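Local coordinates for enterochelin esterase (Salmonella enterica subsp. enterica serovar Typhimurium, PDB 3MGA), which probably hydrolyses the ester bonds of ferric enterobactin, so that the iron held by this siderophore can be released inside the bacterium, at residues 40-45 / 74-78; 10-16 / 77-81; 201-205 / 233-237; 343-347 / 398-402; 59-65 / 351-355. All coordinates share one frame; numbering follows the deposited sequence.

Contact 1 of 5, residues 40-45 / 74-78; sequences DPQGNE and RIAGT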
# COMPACT_ATOMS: atom_id res chain seq x y z
N ASP A 40 8.92 28.42 4.71
CA ASP A 40 9.35 28.88 3.39
C ASP A 40 10.81 29.28 3.49
O ASP A 40 11.17 30.14 4.30
CB ASP A 40 8.48 30.06 2.94
CG ASP A 40 8.72 30.44 1.49
OD1 ASP A 40 9.84 30.25 0.98
OD2 ASP A 40 7.77 30.96 0.85
N PRO A 41 11.68 28.65 2.68
CA PRO A 41 13.10 29.01 2.76
C PRO A 41 13.44 30.34 2.09
O PRO A 41 14.52 30.86 2.31
CB PRO A 41 13.81 27.85 2.03
CG PRO A 41 12.76 26.93 1.54
CD PRO A 41 11.43 27.58 1.70
N GLN A 42 12.52 30.88 1.28
CA GLN A 42 12.76 32.16 0.58
C GLN A 42 12.17 33.39 1.30
O GLN A 42 12.00 34.44 0.69
CB GLN A 42 12.24 32.08 -0.87
CG GLN A 42 12.83 30.90 -1.65
CD GLN A 42 12.30 30.81 -3.08
OE1 GLN A 42 12.35 31.78 -3.83
NE2 GLN A 42 11.81 29.64 -3.45
N GLY A 43 11.85 33.24 2.58
CA GLY A 43 11.34 34.35 3.40
C GLY A 43 9.85 34.61 3.43
O GLY A 43 9.03 33.69 3.30
N ASN A 44 9.50 35.88 3.64
CA ASN A 44 8.11 36.33 3.73
C ASN A 44 7.50 36.70 2.37
O ASN A 44 8.12 36.45 1.33
CB ASN A 44 8.01 37.50 4.73
CG ASN A 44 8.83 38.71 4.33
OD1 ASN A 44 9.20 38.88 3.17
ND2 ASN A 44 9.11 39.57 5.30
N GLU A 45 6.30 37.27 2.39
CA GLU A 45 5.57 37.67 1.17
C GLU A 45 6.44 38.41 0.14
O GLU A 45 6.59 37.95 -0.99
CB GLU A 45 4.37 38.59 1.48
CG GLU A 45 3.35 38.08 2.51
CD GLU A 45 3.83 38.19 3.95
OE1 GLU A 45 4.75 38.99 4.22
OE2 GLU A 45 3.26 37.49 4.81
N ARG A 74 0.08 31.37 4.50
CA ARG A 74 1.11 31.89 5.39
C ARG A 74 0.58 32.93 6.37
O ARG A 74 -0.31 33.72 6.05
CB ARG A 74 2.32 32.48 4.63
CG ARG A 74 2.00 33.51 3.57
CD ARG A 74 3.16 34.49 3.39
NE ARG A 74 4.49 33.87 3.27
CZ ARG A 74 5.09 33.55 2.13
NH1 ARG A 74 4.51 33.77 0.95
NH2 ARG A 74 6.30 33.00 2.16
N ILE A 75 1.16 32.92 7.57
CA ILE A 75 0.79 33.86 8.61
C ILE A 75 1.45 35.17 8.21
O ILE A 75 2.67 35.29 8.29
CB ILE A 75 1.28 33.41 10.01
CG1 ILE A 75 0.94 31.93 10.26
CG2 ILE A 75 0.70 34.31 11.10
CD1 ILE A 75 -0.51 31.58 10.03
N ALA A 76 0.65 36.13 7.76
CA ALA A 76 1.14 37.43 7.30
C ALA A 76 2.34 37.95 8.11
O ALA A 76 2.28 38.03 9.33
CB ALA A 76 0.02 38.46 7.32
N GLY A 77 3.43 38.28 7.41
CA GLY A 77 4.64 38.81 8.04
C GLY A 77 5.76 37.81 8.29
O GLY A 77 6.91 38.21 8.49
N THR A 78 5.44 36.51 8.27
CA THR A 78 6.44 35.46 8.54
C THR A 78 6.59 34.45 7.40
O THR A 78 5.80 34.43 6.46
CB THR A 78 6.06 34.67 9.80
OG1 THR A 78 4.76 34.09 9.63
CG2 THR A 78 6.04 35.57 11.02
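Arg-74, at the end of strand 73-74, reaches across to Asp-40 and Glu-45, and its side chain forms the compact part of this contact. CG lies between the backbone N and carbonyl carbon (chi1 52°), and a bend at chi3 swings the guanidinium along the 40-45 loop. There NH2 forms a salt bridge to Asp-40 OD2 at 2.8 Å. The hydrogen bond within it is weak, although the oxygen lies at the guanidinium edge and the two planes are only 20° apart. Asp-40 OD2 also bonds Ser-48 OG, while OD1 accepts from Gln-42 N in an Asx turn that braces the type I turn 40-43. Glu-45 N sits 3.9 Å above the centre of one guanidinium face. Glu-45 itself bends at chi2, packing CG 3.7 Å from Arg-74 CD and sending OE2 to Gly-77 N, where a nearly straight bond of 2.7 Å meets the syn side of the carboxylate. That N-H belongs to the type II turn 75-78, in which Ile-75 O accepts from both N and OG1 of Thr-78. The outer side is looser: Asn-44 CB comes no nearer than 4.0 Å to Gly-77 O, its OD1 is engaged by His-47 and Thr-46, and Ala-76 and Gly-77 are exposed to solvent. The two turns meet at one end of an antiparallel sheet in the N-terminal domain. One arginine thus has a carboxylate paired at its edge and a second nearby, well out of its plane, which would probably favour the ionised forms of all three groups.

Contact 2 of 5, residues 10-16 / 77-81; sequences TGSEAWW and GTDVW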
# COMPACT_ATOMS: atom_id res chain seq x y z
N THR A 10 6.20 33.86 17.23
CA THR A 10 5.85 32.98 16.08
C THR A 10 6.68 33.36 14.86
O THR A 10 6.93 34.53 14.61
CB THR A 10 4.34 33.08 15.75
OG1 THR A 10 3.58 32.65 16.88
CG2 THR A 10 3.99 32.20 14.54
N GLY A 11 7.10 32.34 14.11
CA GLY A 11 7.91 32.54 12.91
C GLY A 11 9.38 32.80 13.19
O GLY A 11 10.17 33.01 12.26
N SER A 12 9.77 32.80 14.46
CA SER A 12 11.15 33.04 14.86
C SER A 12 11.94 31.74 14.82
O SER A 12 11.37 30.65 14.71
CB SER A 12 11.21 33.64 16.26
OG SER A 12 10.61 32.78 17.22
N GLU A 13 13.26 31.85 14.92
CA GLU A 13 14.15 30.69 14.90
C GLU A 13 13.83 29.76 16.07
O GLU A 13 13.73 28.55 15.90
CB GLU A 13 15.62 31.12 14.96
CG GLU A 13 16.62 29.97 14.92
CD GLU A 13 16.53 29.14 13.65
OE1 GLU A 13 16.18 29.71 12.59
OE2 GLU A 13 16.84 27.93 13.70
N ALA A 14 13.67 30.34 17.26
CA ALA A 14 13.35 29.59 18.47
C ALA A 14 11.97 28.92 18.39
O ALA A 14 11.73 27.89 19.01
CB ALA A 14 13.43 30.49 19.69
N TRP A 15 11.07 29.53 17.62
CA TRP A 15 9.72 29.00 17.45
C TRP A 15 9.75 27.76 16.55
O TRP A 15 9.03 26.80 16.81
CB TRP A 15 8.80 30.07 16.87
CG TRP A 15 7.38 29.63 16.73
CD1 TRP A 15 6.41 29.68 17.69
CD2 TRP A 15 6.77 29.08 15.56
NE1 TRP A 15 5.23 29.19 17.19
CE2 TRP A 15 5.42 28.82 15.88
CE3 TRP A 15 7.23 28.79 14.27
CZ2 TRP A 15 4.53 28.27 14.96
CZ3 TRP A 15 6.34 28.24 13.35
CH2 TRP A 15 5.01 27.99 13.70
N TRP A 16 10.57 27.79 15.50
CA TRP A 16 10.70 26.63 14.60
C TRP A 16 11.33 25.42 15.29
O TRP A 16 11.08 24.28 14.90
CB TRP A 16 11.48 26.98 13.33
CG TRP A 16 10.68 27.77 12.34
CD1 TRP A 16 10.86 29.07 11.99
CD2 TRP A 16 9.56 27.30 11.59
NE1 TRP A 16 9.93 29.44 11.04
CE2 TRP A 16 9.11 28.37 10.79
CE3 TRP A 16 8.89 26.07 11.51
CZ2 TRP A 16 8.03 28.25 9.91
CZ3 TRP A 16 7.81 25.96 10.64
CH2 TRP A 16 7.39 27.04 9.86
N GLY A 77 3.43 38.28 7.41
CA GLY A 77 4.64 38.81 8.04
C GLY A 77 5.76 37.81 8.29
O GLY A 77 6.91 38.21 8.49
N THR A 78 5.44 36.51 8.27
CA THR A 78 6.44 35.46 8.54
C THR A 78 6.59 34.45 7.40
O THR A 78 5.80 34.43 6.46
CB THR A 78 6.06 34.67 9.80
OG1 THR A 78 4.76 34.09 9.63
CG2 THR A 78 6.04 35.57 11.02
N ASP A 79 7.61 33.60 7.52
CA ASP A 79 7.86 32.54 6.54
C ASP A 79 7.13 31.25 6.92
O ASP A 79 7.51 30.16 6.49
CB ASP A 79 9.37 32.26 6.42
CG ASP A 79 9.97 31.68 7.70
OD1 ASP A 79 9.25 31.52 8.71
OD2 ASP A 79 11.19 31.39 7.70
N VAL A 80 6.09 31.38 7.74
CA VAL A 80 5.33 30.23 8.20
C VAL A 80 4.07 30.01 7.39
O VAL A 80 3.25 30.92 7.25
CB VAL A 80 4.88 30.39 9.67
CG1 VAL A 80 4.09 29.16 10.11
CG2 VAL A 80 6.07 30.63 10.58
N TRP A 81 3.94 28.81 6.83
CA TRP A 81 2.75 28.41 6.10
C TRP A 81 2.05 27.41 7.01
O TRP A 81 2.70 26.66 7.74
CB TRP A 81 3.07 27.80 4.74
CG TRP A 81 3.60 28.77 3.74
CD1 TRP A 81 4.86 29.27 3.67
CD2 TRP A 81 2.90 29.30 2.61
NE1 TRP A 81 4.99 30.10 2.60
CE2 TRP A 81 3.80 30.14 1.92
CE3 TRP A 81 1.60 29.17 2.12
CZ2 TRP A 81 3.44 30.84 0.77
CZ3 TRP A 81 1.24 29.86 0.98
CH2 TRP A 81 2.16 30.69 0.31
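The Trp-16 and Asp-79 side chains run alongside in opposite senses, the indole and carboxylate planes 69° apart. The indole N-H still finds its acceptor: NE1 donates to OD1 of Asp-79 at 3.2 Å (146°), with the oxygen in the ring plane and approached on its syn side. OD2 of the same carboxylate is salt-bridged to Arg-39. Trp-15 and Val-80 meet head-on, CZ3 of the indole 3.7 Å from CG2 and its CH2 3.9 Å from CG1. With CG anti to the backbone N (chi1 -177°), Trp-15 also brings CZ3 over the centre of the Trp-16 ring, so the two indoles and the valine share one apolar cluster. Ser-12 is the N-cap of helix 13-17, which lays this aromatic pair against the start of strand 80-87 and against Trp-37 of the adjacent strand 32-39, covering part of one antiparallel sheet of the N-terminal domain. Gly-11 N lies 3.3 Å above the plane of the Trp-15 ring, on the same face as Thr-10 CG2, and Gly-11 CA approaches Val-80 CG2 to 3.5 Å. At the outer end the methyl CG2 of Thr-78 rests 3.8 Å from Thr-10 O and 4.0 Å from Gly-11 CA.

Contact 3 of 5, residues 201-205 / 233-237; sequences ERPLA and PGAVY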
# COMPACT_ATOMS: atom_id res chain seq x y z
N GLU A 201 8.80 -28.13 4.94
CA GLU A 201 7.50 -27.79 5.54
C GLU A 201 7.28 -26.27 5.52
O GLU A 201 6.15 -25.80 5.64
CB GLU A 201 7.41 -28.32 6.98
CG GLU A 201 7.52 -29.84 7.08
CD GLU A 201 6.36 -30.58 6.42
OE1 GLU A 201 5.27 -30.00 6.27
OE2 GLU A 201 6.54 -31.77 6.08
N ARG A 202 8.35 -25.51 5.36
CA ARG A 202 8.26 -24.05 5.31
C ARG A 202 7.25 -23.58 4.28
O ARG A 202 7.29 -24.02 3.14
CB ARG A 202 9.56 -23.45 4.82
CG ARG A 202 10.80 -23.58 5.65
CD ARG A 202 11.90 -23.25 4.67
NE ARG A 202 13.20 -22.95 5.22
CZ ARG A 202 14.29 -22.83 4.48
NH1 ARG A 202 14.23 -23.03 3.17
NH2 ARG A 202 15.45 -22.56 5.05
N PRO A 203 6.35 -22.68 4.68
CA PRO A 203 5.43 -22.14 3.71
C PRO A 203 6.12 -21.12 2.80
O PRO A 203 7.04 -20.42 3.24
CB PRO A 203 4.40 -21.42 4.57
CG PRO A 203 5.15 -21.03 5.79
CD PRO A 203 6.08 -22.16 6.03
N LEU A 204 5.67 -21.06 1.55
CA LEU A 204 6.15 -20.10 0.57
C LEU A 204 5.14 -18.97 0.53
O LEU A 204 3.92 -19.21 0.55
CB LEU A 204 6.22 -20.73 -0.83
CG LEU A 204 6.47 -19.73 -1.98
CD1 LEU A 204 7.85 -19.07 -1.85
CD2 LEU A 204 6.34 -20.41 -3.34
N ALA A 205 5.64 -17.74 0.46
CA ALA A 205 4.80 -16.56 0.39
C ALA A 205 5.31 -15.69 -0.75
O ALA A 205 6.47 -15.29 -0.75
CB ALA A 205 4.84 -15.79 1.72
N PRO A 233 5.76 -18.45 11.12
CA PRO A 233 6.59 -19.64 11.04
C PRO A 233 7.81 -19.36 10.17
O PRO A 233 7.80 -18.40 9.39
CB PRO A 233 5.68 -20.63 10.33
CG PRO A 233 4.89 -19.77 9.38
CD PRO A 233 4.69 -18.45 10.11
N GLY A 234 8.86 -20.17 10.31
CA GLY A 234 10.02 -20.01 9.45
C GLY A 234 9.49 -20.23 8.04
O GLY A 234 8.87 -21.25 7.77
N ALA A 235 9.73 -19.28 7.15
CA ALA A 235 9.20 -19.36 5.80
C ALA A 235 10.21 -18.99 4.74
O ALA A 235 11.36 -18.72 5.03
CB ALA A 235 7.97 -18.44 5.68
N VAL A 236 9.73 -19.01 3.49
CA VAL A 236 10.51 -18.65 2.32
C VAL A 236 9.73 -17.54 1.64
O VAL A 236 8.62 -17.77 1.17
CB VAL A 236 10.65 -19.84 1.33
CG1 VAL A 236 11.28 -19.38 -0.00
CG2 VAL A 236 11.45 -20.97 1.97
N TYR A 237 10.30 -16.34 1.60
CA TYR A 237 9.65 -15.18 0.98
C TYR A 237 10.20 -14.85 -0.40
O TYR A 237 11.40 -14.68 -0.57
CB TYR A 237 9.79 -13.97 1.89
CG TYR A 237 9.12 -14.14 3.24
CD1 TYR A 237 7.78 -13.80 3.42
CD2 TYR A 237 9.82 -14.65 4.32
CE1 TYR A 237 7.17 -13.96 4.65
CE2 TYR A 237 9.21 -14.81 5.55
CZ TYR A 237 7.88 -14.46 5.70
OH TYR A 237 7.28 -14.63 6.93
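Ala-205 CB approaches the Tyr-237 ring obliquely, nearest CD1 at 3.9 Å, and Val-236 CG2 meets the Arg-202 guanidinium at a similar slant, 3.7 Å from NH1. Arg-202 is extended from CG to NE and crosses Val-236 at about a right angle, so CG2 also touches its CD at 3.6 Å. The charged end is held beyond the contact by the carbonyls of Gly-195 and Pro-275. The other valine methyl, CG1, packs on Leu-204 CD1 at 3.9 Å, on the same side of the sheet. Pro-203 CG touches both Pro-233 CG and Ala-235 CB, at 3.8 Å each. The backbones pair as parallel strands: Val-236 donates from N to Pro-203 O at 3.0 Å and accepts at O from Ala-205 N at 3.1 Å, bonding the residues before and after its partner Leu-204. The chain links the two strands through helices 210-216 and 220-228, a beta-alpha-beta crossover of the alpha/beta-hydrolase fold. Strand 204-207 continues the sheet to 284-288 and strand 236-240 to the antiparallel 185-193, while Trp-400, between the two C-terminal helices, covers Pro-203 and Ala-205.

Contact 4 of 5, residues 343-347 / 398-402; sequences LRIVL and LLWQP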
# COMPACT_ATOMS: atom_id res chain seq x y z
N LEU A 343 -9.84 -22.03 -0.32
CA LEU A 343 -8.96 -20.87 -0.20
C LEU A 343 -9.19 -20.13 1.10
O LEU A 343 -10.30 -20.10 1.62
CB LEU A 343 -9.20 -19.87 -1.34
CG LEU A 343 -8.96 -20.29 -2.79
CD1 LEU A 343 -9.27 -19.10 -3.71
CD2 LEU A 343 -7.53 -20.76 -2.98
N ARG A 344 -8.12 -19.55 1.63
CA ARG A 344 -8.21 -18.73 2.83
C ARG A 344 -7.93 -17.35 2.23
O ARG A 344 -6.93 -17.16 1.56
CB ARG A 344 -7.19 -19.11 3.90
CG ARG A 344 -6.79 -20.59 3.89
CD ARG A 344 -6.36 -21.17 5.25
NE ARG A 344 -6.03 -20.18 6.29
CZ ARG A 344 -6.80 -19.95 7.37
NH1 ARG A 344 -7.91 -20.67 7.59
NH2 ARG A 344 -6.45 -19.04 8.26
N ILE A 345 -8.83 -16.39 2.43
CA ILE A 345 -8.66 -15.08 1.81
C ILE A 345 -8.75 -13.92 2.79
O ILE A 345 -9.69 -13.84 3.57
CB ILE A 345 -9.73 -14.86 0.71
CG1 ILE A 345 -9.76 -16.03 -0.28
CG2 ILE A 345 -9.48 -13.58 -0.02
CD1 ILE A 345 -10.79 -15.88 -1.36
N VAL A 346 -7.73 -13.07 2.76
CA VAL A 346 -7.70 -11.86 3.56
C VAL A 346 -8.02 -10.77 2.53
O VAL A 346 -7.32 -10.63 1.53
CB VAL A 346 -6.34 -11.60 4.21
CG1 VAL A 346 -6.31 -10.18 4.81
CG2 VAL A 346 -6.04 -12.65 5.27
N LEU A 347 -9.09 -10.04 2.77
CA LEU A 347 -9.52 -9.02 1.85
C LEU A 347 -9.53 -7.71 2.62
O LEU A 347 -10.37 -7.49 3.50
CB LEU A 347 -10.89 -9.41 1.30
CG LEU A 347 -11.38 -8.80 -0.01
CD1 LEU A 347 -10.38 -9.05 -1.13
CD2 LEU A 347 -12.74 -9.39 -0.37
N LEU A 398 -2.85 -14.04 9.77
CA LEU A 398 -4.19 -14.59 9.59
C LEU A 398 -4.16 -15.78 8.66
O LEU A 398 -4.66 -16.86 9.00
CB LEU A 398 -5.14 -13.53 9.02
CG LEU A 398 -5.45 -12.41 9.99
CD1 LEU A 398 -6.37 -11.36 9.34
CD2 LEU A 398 -6.09 -13.02 11.26
N LEU A 399 -3.57 -15.61 7.48
CA LEU A 399 -3.48 -16.70 6.53
C LEU A 399 -2.74 -17.93 7.09
O LEU A 399 -3.07 -19.05 6.74
CB LEU A 399 -2.83 -16.23 5.22
CG LEU A 399 -3.68 -15.23 4.45
CD1 LEU A 399 -2.91 -14.68 3.25
CD2 LEU A 399 -5.00 -15.86 4.02
N TRP A 400 -1.74 -17.71 7.94
CA TRP A 400 -0.99 -18.82 8.53
C TRP A 400 -1.37 -19.11 9.97
O TRP A 400 -0.66 -19.85 10.65
CB TRP A 400 0.52 -18.59 8.45
CG TRP A 400 1.12 -18.69 7.11
CD1 TRP A 400 0.82 -19.61 6.15
CD2 TRP A 400 2.23 -17.95 6.62
NE1 TRP A 400 1.62 -19.44 5.06
CE2 TRP A 400 2.51 -18.43 5.33
CE3 TRP A 400 3.00 -16.91 7.14
CZ2 TRP A 400 3.53 -17.90 4.55
CZ3 TRP A 400 4.01 -16.38 6.37
CH2 TRP A 400 4.27 -16.88 5.09
N GLN A 401 -2.48 -18.57 10.43
CA GLN A 401 -2.92 -18.78 11.81
C GLN A 401 -2.92 -20.25 12.24
O GLN A 401 -2.50 -20.55 13.35
CB GLN A 401 -4.30 -18.17 12.04
CG GLN A 401 -4.68 -18.05 13.50
CD GLN A 401 -6.03 -17.38 13.69
OE1 GLN A 401 -6.12 -16.31 14.30
NE2 GLN A 401 -7.07 -17.97 13.12
N PRO A 402 -3.39 -21.18 11.38
CA PRO A 402 -3.40 -22.60 11.78
C PRO A 402 -2.02 -23.16 12.14
O PRO A 402 -1.88 -23.84 13.15
CB PRO A 402 -3.98 -23.32 10.56
CG PRO A 402 -4.82 -22.29 9.87
CD PRO A 402 -4.11 -20.97 10.10
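Arg-344 begins against Leu-399, with Arg-344 CB 3.9 Å from Leu-399 CD2. From there the chain runs out through CG and, at chi3 (-16°), curls so that NE almost eclipses CB, which turns the guanidinium along the end of the helix. NE donates to Leu-399 O at 3.2 Å (154°), reaching it from a position tilted out of the carbonyl plane. CZ lies beneath the Pro-402 ring, whose CG stands over the centre of one guanidinium face. NH2, at the tip, bonds Leu-398 O at 2.9 Å with the oxygen in the guanidinium plane. These carbonyls belong to the last turn of helix 385-399, whose partial negative charge probably favours the arginine; Trp-400 breaks the helix and is the N-cap of the short helix 401-404. In the alpha/beta-hydrolase fold the longer helix covers one face of the central sheet, here strand 344-350 and its neighbour 308-312. Leu-398 O serves a second donor, Gln-401 N, which arrives from the face of its plane opposite Arg-344. Two residues along the strand, Val-346 points CG2 at the same helix, 3.6 Å from Leu-399 CG and 4.0 Å from Leu-398 CB. Leu-399 CD2 lies 3.4 Å from Arg-344 O.

Contact 5 of 5, residues 59-65 / 351-355; sequences GVTDHHQ and VREPI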
# COMPACT_ATOMS: atom_id res chain seq x y z
N GLY A 59 -5.79 9.76 0.58
CA GLY A 59 -7.15 9.51 1.04
C GLY A 59 -7.81 10.61 1.86
O GLY A 59 -8.85 10.38 2.48
N VAL A 60 -7.23 11.80 1.88
CA VAL A 60 -7.83 12.90 2.63
C VAL A 60 -7.98 14.16 1.76
O VAL A 60 -9.07 14.73 1.72
CB VAL A 60 -7.04 13.23 3.90
CG1 VAL A 60 -7.70 14.40 4.64
CG2 VAL A 60 -6.97 12.02 4.79
N THR A 61 -6.92 14.57 1.08
CA THR A 61 -6.97 15.75 0.22
C THR A 61 -6.67 15.45 -1.25
O THR A 61 -6.35 16.37 -2.01
CB THR A 61 -5.98 16.84 0.69
OG1 THR A 61 -4.63 16.38 0.53
CG2 THR A 61 -6.25 17.23 2.14
N ASP A 62 -6.78 14.19 -1.66
CA ASP A 62 -6.49 13.81 -3.05
C ASP A 62 -7.77 13.47 -3.83
O ASP A 62 -8.87 13.81 -3.42
CB ASP A 62 -5.47 12.66 -3.09
CG ASP A 62 -5.98 11.39 -2.43
OD1 ASP A 62 -7.16 11.33 -2.04
OD2 ASP A 62 -5.18 10.43 -2.28
N HIS A 63 -7.61 12.80 -4.97
CA HIS A 63 -8.73 12.43 -5.82
C HIS A 63 -9.60 11.31 -5.25
O HIS A 63 -10.74 11.14 -5.69
CB HIS A 63 -8.21 11.99 -7.18
CG HIS A 63 -7.42 10.72 -7.14
ND1 HIS A 63 -8.00 9.48 -7.36
CD2 HIS A 63 -6.12 10.49 -6.88
CE1 HIS A 63 -7.07 8.55 -7.25
NE2 HIS A 63 -5.92 9.13 -6.96
N HIS A 64 -9.08 10.53 -4.30
CA HIS A 64 -9.87 9.44 -3.72
C HIS A 64 -11.10 9.96 -2.95
O HIS A 64 -12.12 9.27 -2.87
CB HIS A 64 -9.00 8.53 -2.83
CG HIS A 64 -7.94 7.79 -3.59
ND1 HIS A 64 -8.18 6.61 -4.26
CD2 HIS A 64 -6.62 8.07 -3.79
CE1 HIS A 64 -7.07 6.20 -4.83
NE2 HIS A 64 -6.11 7.06 -4.57
N GLN A 65 -11.00 11.17 -2.41
CA GLN A 65 -12.12 11.79 -1.70
C GLN A 65 -12.73 12.91 -2.54
O GLN A 65 -13.55 13.68 -2.03
CB GLN A 65 -11.67 12.38 -0.36
CG GLN A 65 -11.11 11.38 0.64
CD GLN A 65 -12.14 10.37 1.10
OE1 GLN A 65 -11.79 9.29 1.58
NE2 GLN A 65 -13.41 10.69 0.94
N VAL A 351 -11.31 2.80 4.15
CA VAL A 351 -12.51 3.63 4.03
C VAL A 351 -12.20 4.96 3.33
O VAL A 351 -13.11 5.68 2.94
CB VAL A 351 -13.18 3.89 5.41
CG1 VAL A 351 -13.72 2.59 5.99
CG2 VAL A 351 -12.21 4.57 6.40
N ARG A 352 -10.90 5.27 3.19
CA ARG A 352 -10.46 6.49 2.52
C ARG A 352 -10.19 6.25 1.01
O ARG A 352 -9.52 7.04 0.36
CB ARG A 352 -9.19 7.05 3.16
CG ARG A 352 -9.31 7.49 4.62
CD ARG A 352 -10.19 8.69 4.73
NE ARG A 352 -10.02 9.42 5.99
CZ ARG A 352 -10.63 10.57 6.27
NH1 ARG A 352 -11.45 11.11 5.39
NH2 ARG A 352 -10.42 11.17 7.44
N GLU A 353 -10.69 5.14 0.48
CA GLU A 353 -10.58 4.83 -0.95
C GLU A 353 -11.93 4.23 -1.33
O GLU A 353 -12.03 3.03 -1.59
CB GLU A 353 -9.41 3.89 -1.26
CG GLU A 353 -9.31 2.66 -0.35
CD GLU A 353 -8.16 1.73 -0.70
OE1 GLU A 353 -7.91 0.80 0.09
OE2 GLU A 353 -7.49 1.93 -1.74
N PRO A 354 -12.99 5.08 -1.33
CA PRO A 354 -14.39 4.74 -1.60
C PRO A 354 -14.61 3.78 -2.75
O PRO A 354 -15.26 2.75 -2.57
CB PRO A 354 -15.04 6.09 -1.92
CG PRO A 354 -14.26 7.06 -1.17
CD PRO A 354 -12.85 6.52 -1.03
N ILE A 355 -14.09 4.13 -3.93
CA ILE A 355 -14.28 3.30 -5.10
C ILE A 355 -13.75 1.90 -4.82
O ILE A 355 -14.48 0.91 -4.97
CB ILE A 355 -13.60 3.90 -6.35
CG1 ILE A 355 -14.26 5.24 -6.72
CG2 ILE A 355 -13.71 2.95 -7.54
CD1 ILE A 355 -13.71 5.88 -8.00
O HOH W 1 -11.17 5.32 -4.46
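The backbones come nearest at Gly-59 and Arg-352, CA to CA 4.7 Å, where the positive phi of the glycine (68°) turns a bare backbone to the arginine. Arg-352 bends at chi2 and wraps its aliphatic part round Gly-59 O, CD coming to 3.1 Å. Its guanidinium then passes under Val-60, with CG2 4.1 Å above the centre of one face. Gln-65, also bent at chi2, brings OE1 to 3.2 Å from Arg-352 CA and 3.6 Å from CD. His-64 CB packs on Arg-352 O, and Pro-354 CD lies 3.4 Å from His-64 O. No direct hydrogen bond joins the two segments; one water bridges them, 3.3 Å from His-64 ND1 and weakly bonded by Ile-355 N. The 59-65 loop holds its own shape through Asp-62, which takes Gly-59 N on OD2 and, in an Asx turn, His-64 N on OD1, the two approaching from opposite faces of the carboxylate. In the other segment, Glu-353 is the N-cap of helix 354-367, with OE1 bonded by Ser-313 OG and Gly-350 N, and OE2 by His-383 ND1; the His-64 ring also meets that of His-383. A Glu-His pair with the acid just after a strand, close to a GxSxG nucleophile elbow, is consistent with the catalytic triad of an alpha/beta hydrolase, bordered here by a loop of the N-terminal domain.

Contacts 1 and 2 touch, their centres 8 Å apart, and share Gly-77 and Thr-78; both gather at one end of the antiparallel sheet that holds strands 32-39 and 80-87 in the N-terminal domain. Contacts 3 and 4 lie on the far side of the chain's centre, some 50 to 55 Å away between centres. They follow later in sequence, reach the same eight-stranded sheet and meet through Trp-400, which packs on Pro-203, Pro-233 and Ala-205. Contact 5 spans the two domains: its segments enclose contact 3 in sequence and alternate with those of contacts 1, 2 and 4. It therefore joins the N-terminal domain to the hydrolase domain beside the probable active site.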